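Local coordinates for protein PHOX (Pseudomonas fluorescens, PDB 4AMF) that hydrolyses phosphate monoesters as an alkaline phosphatase of the PhoX family, using a cofactor built of a mu-oxo-diiron centre and calcium ions, at residues Asn84-Asn89 with Gln173-Gly178; Leu186-Asn191 with Gly243-Ile248. All coordinates share one frame; numbering follows the deposited sequence.

Interaction 1 of 2, residues Asn84-Asn89 with Gln173-Gly178; sequences NNEYTN and QNCANG. With FEO (mu-oxo-diiron), chain I; ACP (phosphomethylphosphonic acid adenylate ester), chain C; EDO (1,2-ethanediol), chain K.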
loop_
_atom_site.group_PDB
_atom_site.type_symbol
_atom_site.label_atom_id
_atom_site.label_comp_id
_atom_site.label_asym_id
_atom_site.label_seq_id
_atom_site.Cartn_x
_atom_site.Cartn_y
_atom_site.Cartn_z
ATOM N N ASN A 84 2.753 4.043 7.443
ATOM C CA ASN A 84 3.858 3.841 6.517
ATOM C C ASN A 84 4.373 5.156 5.971
ATOM O O ASN A 84 3.598 6.075 5.762
ATOM C CB ASN A 84 3.462 3.008 5.338
ATOM C CG ASN A 84 3.166 1.585 5.702
ATOM O OD1 ASN A 84 3.487 1.102 6.798
ATOM N ND2 ASN A 84 2.664 0.874 4.748
ATOM N N ASN A 85 5.650 5.199 5.640
ATOM C CA ASN A 85 6.318 6.357 5.032
ATOM C C ASN A 85 7.004 5.756 3.789
ATOM O O ASN A 85 7.957 5.040 3.894
ATOM C CB ASN A 85 7.294 6.990 5.998
ATOM C CG ASN A 85 6.581 7.479 7.221
ATOM O OD1 ASN A 85 6.852 7.026 8.341
ATOM N ND2 ASN A 85 5.780 8.492 7.030
ATOM N N GLU A 86 6.430 5.991 2.622
ATOM C CA GLU A 86 6.823 5.251 1.409
ATOM C C GLU A 86 8.079 5.703 0.727
ATOM O O GLU A 86 8.881 4.865 0.297
ATOM C CB GLU A 86 5.625 5.248 0.422
ATOM C CG GLU A 86 5.862 4.269 -0.744
ATOM C CD GLU A 86 4.845 4.282 -1.849
ATOM O OE1 GLU A 86 4.375 5.377 -2.217
ATOM O OE2 GLU A 86 4.436 3.175 -2.259
ATOM N N TYR A 87 8.259 7.021 0.548
ATOM C CA TYR A 87 9.404 7.529 -0.170
ATOM C C TYR A 87 9.618 8.987 0.180
ATOM O O TYR A 87 8.958 9.487 1.094
ATOM C CB TYR A 87 9.323 7.254 -1.690
ATOM C CG TYR A 87 8.240 7.965 -2.472
ATOM C CD1 TYR A 87 6.922 7.569 -2.380
ATOM C CD2 TYR A 87 8.544 9.030 -3.320
ATOM C CE1 TYR A 87 5.928 8.166 -3.159
ATOM C CE2 TYR A 87 7.567 9.612 -4.123
ATOM C CZ TYR A 87 6.243 9.244 -3.961
ATOM O OH TYR A 87 5.257 9.764 -4.767
ATOM N N THR A 88 10.482 9.685 -0.528
ATOM C CA THR A 88 10.719 11.080 -0.219
ATOM C C THR A 88 10.783 11.900 -1.475
ATOM O O THR A 88 10.899 11.380 -2.584
ATOM C CB THR A 88 11.942 11.218 0.679
ATOM O OG1 THR A 88 12.050 12.588 1.126
ATOM C CG2 THR A 88 13.242 10.777 -0.008
ATOM N N ASN A 89 10.704 13.212 -1.297
ATOM C CA ASN A 89 10.672 14.166 -2.406
ATOM C C ASN A 89 11.925 14.986 -2.313
ATOM O O ASN A 89 12.026 15.863 -1.453
ATOM C CB ASN A 89 9.402 15.039 -2.278
ATOM C CG ASN A 89 8.160 14.198 -2.015
ATOM O OD1 ASN A 89 7.799 13.329 -2.815
ATOM N ND2 ASN A 89 7.525 14.337 -0.851
ATOM N N GLN A 173 10.457 1.966 1.085
ATOM C CA GLN A 173 9.480 1.838 0.019
ATOM C C GLN A 173 8.198 1.174 0.559
ATOM O O GLN A 173 7.491 0.455 -0.146
ATOM C CB GLN A 173 10.095 1.172 -1.248
ATOM C CG GLN A 173 11.070 2.102 -1.985
ATOM C CD GLN A 173 10.512 3.250 -2.787
ATOM O OE1 GLN A 173 11.288 4.122 -3.197
ATOM N NE2 GLN A 173 9.192 3.362 -2.994
ATOM N N ASN A 174 7.856 1.513 1.816
ATOM C CA ASN A 174 6.716 0.970 2.555
ATOM C C ASN A 174 5.468 1.578 2.024
ATOM O O ASN A 174 5.203 2.750 2.264
ATOM C CB ASN A 174 6.821 1.255 4.032
ATOM C CG ASN A 174 8.019 0.604 4.635
ATOM O OD1 ASN A 174 9.123 1.095 4.438
ATOM N ND2 ASN A 174 7.865 -0.575 5.204
ATOM N N CYS A 175 4.668 0.772 1.359
ATOM C CA CYS A 175 3.524 1.238 0.633
ATOM C C CYS A 175 2.274 1.141 1.466
ATOM O O CYS A 175 1.937 2.069 2.236
ATOM C CB CYS A 175 3.443 0.437 -0.660
ATOM S SG CYS A 175 2.020 0.799 -1.662
ATOM N N ALA A 176 1.655 -0.031 1.494
ATOM C CA ALA A 176 0.479 -0.140 2.323
ATOM C C ALA A 176 0.567 -1.233 3.368
ATOM O O ALA A 176 1.669 -1.647 3.730
ATOM C CB ALA A 176 -0.807 -0.156 1.471
ATOM N N ASN A 177 -0.549 -1.596 3.976
ATOM C CA ASN A 177 -0.547 -2.269 5.231
ATOM C C ASN A 177 -1.488 -3.441 5.402
ATOM O O ASN A 177 -2.278 -3.761 4.531
ATOM C CB ASN A 177 -0.986 -1.186 6.260
ATOM C CG ASN A 177 -2.372 -0.673 5.980
ATOM O OD1 ASN A 177 -2.686 -0.286 4.858
ATOM N ND2 ASN A 177 -3.279 -0.797 6.924
ATOM N N GLY A 178 -1.380 -4.049 6.582
ATOM C CA GLY A 178 -2.322 -5.021 7.106
ATOM C C GLY A 178 -2.399 -4.916 8.605
ATOM O O GLY A 178 -1.441 -4.443 9.225
HETATM FE FE1 FEO I . 2.924 2.473 -3.398
HETATM FE FE2 FEO I . 1.245 0.762 -5.775
HETATM O O FEO I . 1.273 2.049 -4.305
HETATM P PG ACP C . 2.550 3.598 -6.406
HETATM O O1G ACP C . 1.309 4.492 -5.974
HETATM O O2G ACP C . 3.585 3.503 -5.133
HETATM O O3G ACP C . 2.082 2.211 -6.953
HETATM P PB ACP C . 2.251 5.175 -8.836
HETATM O O1B ACP C . 1.014 4.396 -9.046
HETATM O O2B ACP C . 2.189 6.648 -8.372
HETATM C C3B ACP C . 3.378 4.322 -7.797
HETATM P PA ACP C . 3.670 6.088 -11.217
HETATM O O1A ACP C . 4.830 6.664 -10.505
HETATM O O2A ACP C . 2.746 6.939 -12.030
HETATM O O3A ACP C . 2.838 5.150 -10.293
HETATM O "O5'" ACP C . 4.227 5.015 -12.347
HETATM C "C5'" ACP C . 3.352 4.062 -12.970
HETATM C "C4'" ACP C . 3.875 2.659 -12.800
HETATM O "O4'" ACP C . 5.066 2.504 -13.599
HETATM C "C3'" ACP C . 4.246 2.179 -11.400
HETATM O "O3'" ACP C . 3.893 0.802 -11.249
HETATM C "C2'" ACP C . 5.752 2.439 -11.342
HETATM O "O2'" ACP C . 6.378 1.580 -10.397
HETATM C "C1'" ACP C . 6.173 2.152 -12.788
HETATM N N9 ACP C . 7.334 2.900 -13.255
HETATM C C8 ACP C . 7.684 4.188 -12.939
HETATM N N7 ACP C . 8.782 4.603 -13.522
HETATM C C5 ACP C . 9.190 3.510 -14.272
HETATM C C6 ACP C . 10.327 3.276 -15.075
HETATM N N6 ACP C . 11.338 4.141 -15.202
HETATM N N1 ACP C . 10.433 2.068 -15.676
HETATM C C2 ACP C . 9.477 1.156 -15.463
HETATM N N3 ACP C . 8.378 1.257 -14.708
HETATM C C4 ACP C . 8.296 2.459 -14.132
HETATM C C1 EDO K . 5.363 17.437 -0.043
HETATM O O1 EDO K . 5.564 16.936 -1.370
HETATM C C2 EDO K . 6.727 17.578 0.664
HETATM O O2 EDO K . 7.555 16.530 0.308
HETATM O O HOH W 1 7.006 1.710 -2.794
HETATM O O HOH W 2 1.497 4.183 -2.678
#

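Interaction 2 of 2, residues Leu186-Asn191 with Gly243-Ile248; sequences LTCEEN and GWVVEI. With ACP (phosphomethylphosphonic acid adenylate ester), chain C; FEO (mu-oxo-diiron), chain I.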
loop_
_atom_site.group_PDB
_atom_site.type_symbol
_atom_site.label_atom_id
_atom_site.label_comp_id
_atom_site.label_asym_id
_atom_site.label_seq_id
_atom_site.Cartn_x
_atom_site.Cartn_y
_atom_site.Cartn_z
ATOM N N LEU A 186 1.239 -5.104 9.660
ATOM C CA LEU A 186 2.019 -5.593 8.539
ATOM C C LEU A 186 2.300 -4.399 7.643
ATOM O O LEU A 186 1.376 -3.633 7.322
ATOM C CB LEU A 186 1.280 -6.649 7.741
ATOM C CG LEU A 186 0.798 -7.852 8.542
ATOM C CD1 LEU A 186 0.070 -8.832 7.614
ATOM C CD2 LEU A 186 1.944 -8.563 9.234
ATOM N N THR A 187 3.533 -4.260 7.189
ATOM C CA THR A 187 3.933 -3.178 6.289
ATOM C C THR A 187 4.533 -3.843 5.093
ATOM O O THR A 187 5.236 -4.849 5.236
ATOM C CB THR A 187 4.838 -2.128 6.947
ATOM O OG1 THR A 187 5.070 -1.080 6.000
ATOM C CG2 THR A 187 6.162 -2.668 7.435
ATOM N N CYS A 188 4.287 -3.280 3.925
ATOM C CA CYS A 188 4.581 -3.894 2.644
ATOM C C CYS A 188 5.603 -3.155 1.846
ATOM O O CYS A 188 5.376 -1.982 1.547
ATOM C CB CYS A 188 3.262 -3.985 1.887
ATOM S SG CYS A 188 2.110 -5.161 2.622
ATOM N N GLU A 189 6.719 -3.833 1.473
ATOM C CA GLU A 189 7.787 -3.238 0.646
ATOM C C GLU A 189 7.370 -3.409 -0.805
ATOM O O GLU A 189 7.228 -4.544 -1.281
ATOM C CB GLU A 189 9.131 -3.935 0.928
ATOM C CG GLU A 189 9.551 -3.744 2.367
ATOM C CD GLU A 189 10.663 -4.631 2.886
ATOM O OE1 GLU A 189 11.103 -5.574 2.179
ATOM O OE2 GLU A 189 11.150 -4.321 3.997
ATOM N N GLU A 190 7.152 -2.290 -1.496
ATOM C CA GLU A 190 6.668 -2.273 -2.862
ATOM C C GLU A 190 7.795 -1.972 -3.850
ATOM O O GLU A 190 8.482 -2.907 -4.291
ATOM C CB GLU A 190 5.504 -1.317 -3.005
ATOM C CG GLU A 190 4.836 -1.326 -4.365
ATOM C CD GLU A 190 3.974 -0.108 -4.605
ATOM O OE1 GLU A 190 4.244 0.947 -3.982
ATOM O OE2 GLU A 190 2.989 -0.217 -5.371
ATOM N N ASN A 191 8.040 -0.708 -4.213
ATOM C CA ASN A 191 9.034 -0.398 -5.257
ATOM C C ASN A 191 10.472 -0.341 -4.722
ATOM O O ASN A 191 11.237 0.570 -5.016
ATOM C CB ASN A 191 8.635 0.875 -5.996
ATOM C CG ASN A 191 7.425 0.608 -6.881
ATOM O OD1 ASN A 191 7.455 -0.331 -7.683
ATOM N ND2 ASN A 191 6.321 1.321 -6.677
ATOM N N GLY A 243 11.478 -6.453 -0.465
ATOM C CA GLY A 243 10.329 -6.928 -1.223
ATOM C C GLY A 243 9.511 -7.922 -0.423
ATOM O O GLY A 243 8.927 -8.845 -0.994
ATOM N N TRP A 244 9.420 -7.739 0.908
ATOM C CA TRP A 244 8.704 -8.654 1.787
ATOM C C TRP A 244 7.691 -7.895 2.593
ATOM O O TRP A 244 7.717 -6.662 2.691
ATOM C CB TRP A 244 9.679 -9.328 2.762
ATOM C CG TRP A 244 10.846 -10.005 2.104
ATOM C CD1 TRP A 244 12.084 -9.485 1.908
ATOM C CD2 TRP A 244 10.888 -11.345 1.561
ATOM N NE1 TRP A 244 12.896 -10.403 1.290
ATOM C CE2 TRP A 244 12.195 -11.558 1.078
ATOM C CE3 TRP A 244 9.959 -12.383 1.454
ATOM C CZ2 TRP A 244 12.602 -12.763 0.520
ATOM C CZ3 TRP A 244 10.350 -13.573 0.865
ATOM C CH2 TRP A 244 11.672 -13.767 0.430
ATOM N N VAL A 245 6.834 -8.661 3.210
ATOM C CA VAL A 245 5.842 -8.175 4.182
ATOM C C VAL A 245 6.583 -8.220 5.536
ATOM O O VAL A 245 7.173 -9.236 5.865
ATOM C CB VAL A 245 4.583 -9.037 4.203
ATOM C CG1 VAL A 245 3.609 -8.566 5.303
ATOM C CG2 VAL A 245 3.907 -9.013 2.837
ATOM N N VAL A 246 6.520 -7.138 6.302
ATOM C CA VAL A 246 7.230 -7.009 7.577
ATOM C C VAL A 246 6.211 -6.852 8.689
ATOM O O VAL A 246 5.271 -6.083 8.557
ATOM C CB VAL A 246 8.198 -5.801 7.539
ATOM C CG1 VAL A 246 9.039 -5.744 8.820
ATOM C CG2 VAL A 246 9.121 -5.876 6.325
ATOM N N GLU A 247 6.350 -7.639 9.744
ATOM C CA GLU A 247 5.422 -7.605 10.868
ATOM C C GLU A 247 6.040 -6.794 12.003
ATOM O O GLU A 247 7.182 -7.030 12.413
ATOM C CB GLU A 247 5.093 -9.029 11.330
ATOM C CG GLU A 247 3.995 -9.124 12.350
ATOM C CD GLU A 247 3.529 -10.539 12.609
ATOM O OE1 GLU A 247 4.166 -11.496 12.107
ATOM O OE2 GLU A 247 2.595 -10.685 13.425
ATOM N N ILE A 248 5.242 -5.864 12.545
ATOM C CA ILE A 248 5.647 -4.967 13.620
ATOM C C ILE A 248 4.645 -5.080 14.757
ATOM O O ILE A 248 3.437 -5.083 14.502
ATOM C CB ILE A 248 5.704 -3.498 13.082
ATOM C CG1 ILE A 248 6.819 -3.303 12.031
ATOM C CG2 ILE A 248 5.862 -2.463 14.222
ATOM C CD1 ILE A 248 6.581 -2.152 11.068
HETATM P PG ACP C . 2.550 3.598 -6.406
HETATM O O1G ACP C . 1.309 4.492 -5.974
HETATM O O2G ACP C . 3.585 3.503 -5.133
HETATM O O3G ACP C . 2.082 2.211 -6.953
HETATM P PB ACP C . 2.251 5.175 -8.836
HETATM O O1B ACP C . 1.014 4.396 -9.046
HETATM O O2B ACP C . 2.189 6.648 -8.372
HETATM C C3B ACP C . 3.378 4.322 -7.797
HETATM P PA ACP C . 3.670 6.088 -11.217
HETATM O O1A ACP C . 4.830 6.664 -10.505
HETATM O O2A ACP C . 2.746 6.939 -12.030
HETATM O O3A ACP C . 2.838 5.150 -10.293
HETATM O "O5'" ACP C . 4.227 5.015 -12.347
HETATM C "C5'" ACP C . 3.352 4.062 -12.970
HETATM C "C4'" ACP C . 3.875 2.659 -12.800
HETATM O "O4'" ACP C . 5.066 2.504 -13.599
HETATM C "C3'" ACP C . 4.246 2.179 -11.400
HETATM O "O3'" ACP C . 3.893 0.802 -11.249
HETATM C "C2'" ACP C . 5.752 2.439 -11.342
HETATM O "O2'" ACP C . 6.378 1.580 -10.397
HETATM C "C1'" ACP C . 6.173 2.152 -12.788
HETATM N N9 ACP C . 7.334 2.900 -13.255
HETATM C C8 ACP C . 7.684 4.188 -12.939
HETATM N N7 ACP C . 8.782 4.603 -13.522
HETATM C C5 ACP C . 9.190 3.510 -14.272
HETATM C C6 ACP C . 10.327 3.276 -15.075
HETATM N N6 ACP C . 11.338 4.141 -15.202
HETATM N N1 ACP C . 10.433 2.068 -15.676
HETATM C C2 ACP C . 9.477 1.156 -15.463
HETATM N N3 ACP C . 8.378 1.257 -14.708
HETATM C C4 ACP C . 8.296 2.459 -14.132
HETATM FE FE1 FEO I . 2.924 2.473 -3.398
HETATM FE FE2 FEO I . 1.245 0.762 -5.775
HETATM O O FEO I . 1.273 2.049 -4.305
HETATM O O HOH W 2 1.497 4.183 -2.678
#

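Interaction 1 of 2, residues Asn84-Asn89 with Gln173-Gly178
Glu86 and Cys175 meet at one iron of the mu-oxo-diiron centre: Glu86 OE2 binds FE1 at 2.0 Å, and Cys175 SG reaches the same iron at 2.6 Å. The glutamate chain runs out extended, CG anti to the backbone N (chi1 -169°), and carries its carboxylate past the cysteine, with OE2 3.3 Å from Cys175 CB. Its root is packed just as closely, for the carbonyl O of Asn174 sits 3.1 Å from Glu86 CA in a CA-H...O contact. On the strand side of Glu86, the Asn84 amide lies across the strand 174-178 and spends both N-H groups on it. ND2 gives a nearly straight bond of 2.9 Å to Cys175 O and a more bent one to Ala176 O; both acceptors lie in the amide plane, yet each carbonyl is met from above its own plane. Asn84 OD1 turns to Thr187, which fixes the flip of the amide. Toward Tyr87 the contact loosens. The tyrosine, partly exposed, brings CB no nearer than 4.0 Å to Gln173 OE1 while its ring leads away. A water takes a bond from Gln173 NE2 and lies within reach of Glu86 OE2. The substrate analogue binds FE1 through O2G, beside a second water and Glu190. A carboxylate and a sulfur on one iron would probably temper its positive charge while it holds an oxygen of the analogue's terminal phosphonate.

Interaction 2 of 2, residues Leu186-Asn191 with Gly243-Ile248
Thr187 and Val246 form the hydrogen-bonded pair of an antiparallel beta ladder in a mixed sheet of the PhoX beta-propeller, where strand 185-189 pairs with 245-248. Val246 N reaches Thr187 O at 2.8 Å and Thr187 N returns a bond to Val246 O, while Leu186 with Glu247 and Cys188 with Val245 are the flanking non-hydrogen-bonded pairs. Leu186 CD2 rests on Glu247 CG at 3.8 Å, and Leu186 CB meets Val245 CG1. With Thr187 OG1 anti to the backbone N (chi1 -176°), the hydroxyl is turned to the side chains of Asn84 and Asn174, and CG2 is left to touch Ile248 CD1 at 3.7 Å. Where the ladder ends, Glu189 takes over: its backbone N bonds to Trp244 O at 3.2 Å, and OE1 receives Trp244 N at 3.0 Å, met from above the carboxylate plane, with a weak bond from Gly243 N. OE2 is claimed by Thr171 and Lys259. Shortened to an alanine, this position would probably leave the Trp244 N-H without its acceptor and Thr171 and Lys259 without their carboxylate. Beyond the ladder, the next residue enters the active site, where Glu190 bridges the two irons, with Glu86 and Cys175 also on FE1 and Glu269, Asp288 and Glu383 also on FE2. Its two oxygens divide between the metals, OE1 lying 2.1 Å from FE1 and OE2 2.0 Å from FE2.

In the fold
From the N terminus, strand 78-85 leaves its four-stranded antiparallel sheet at Glu86, and interaction 1 closes a loop of 83 residues by bringing that exit against the start of strand 174-179. The chain then turns directly into strand 185-189, where interaction 2 opens, and a second loop of 51 residues, without strands, returns at Gly243-Ile248. The two contacts are thus in series, neither nested nor crossed. Both reach one mixed sheet, in which 174-179 is an edge strand and 185-189 lies between it and 245-248. A probable hydrogen bond from Leu186 N to Gly178 O, at 2.8 Å, joins them. Together they tie two sheets to the diiron centre.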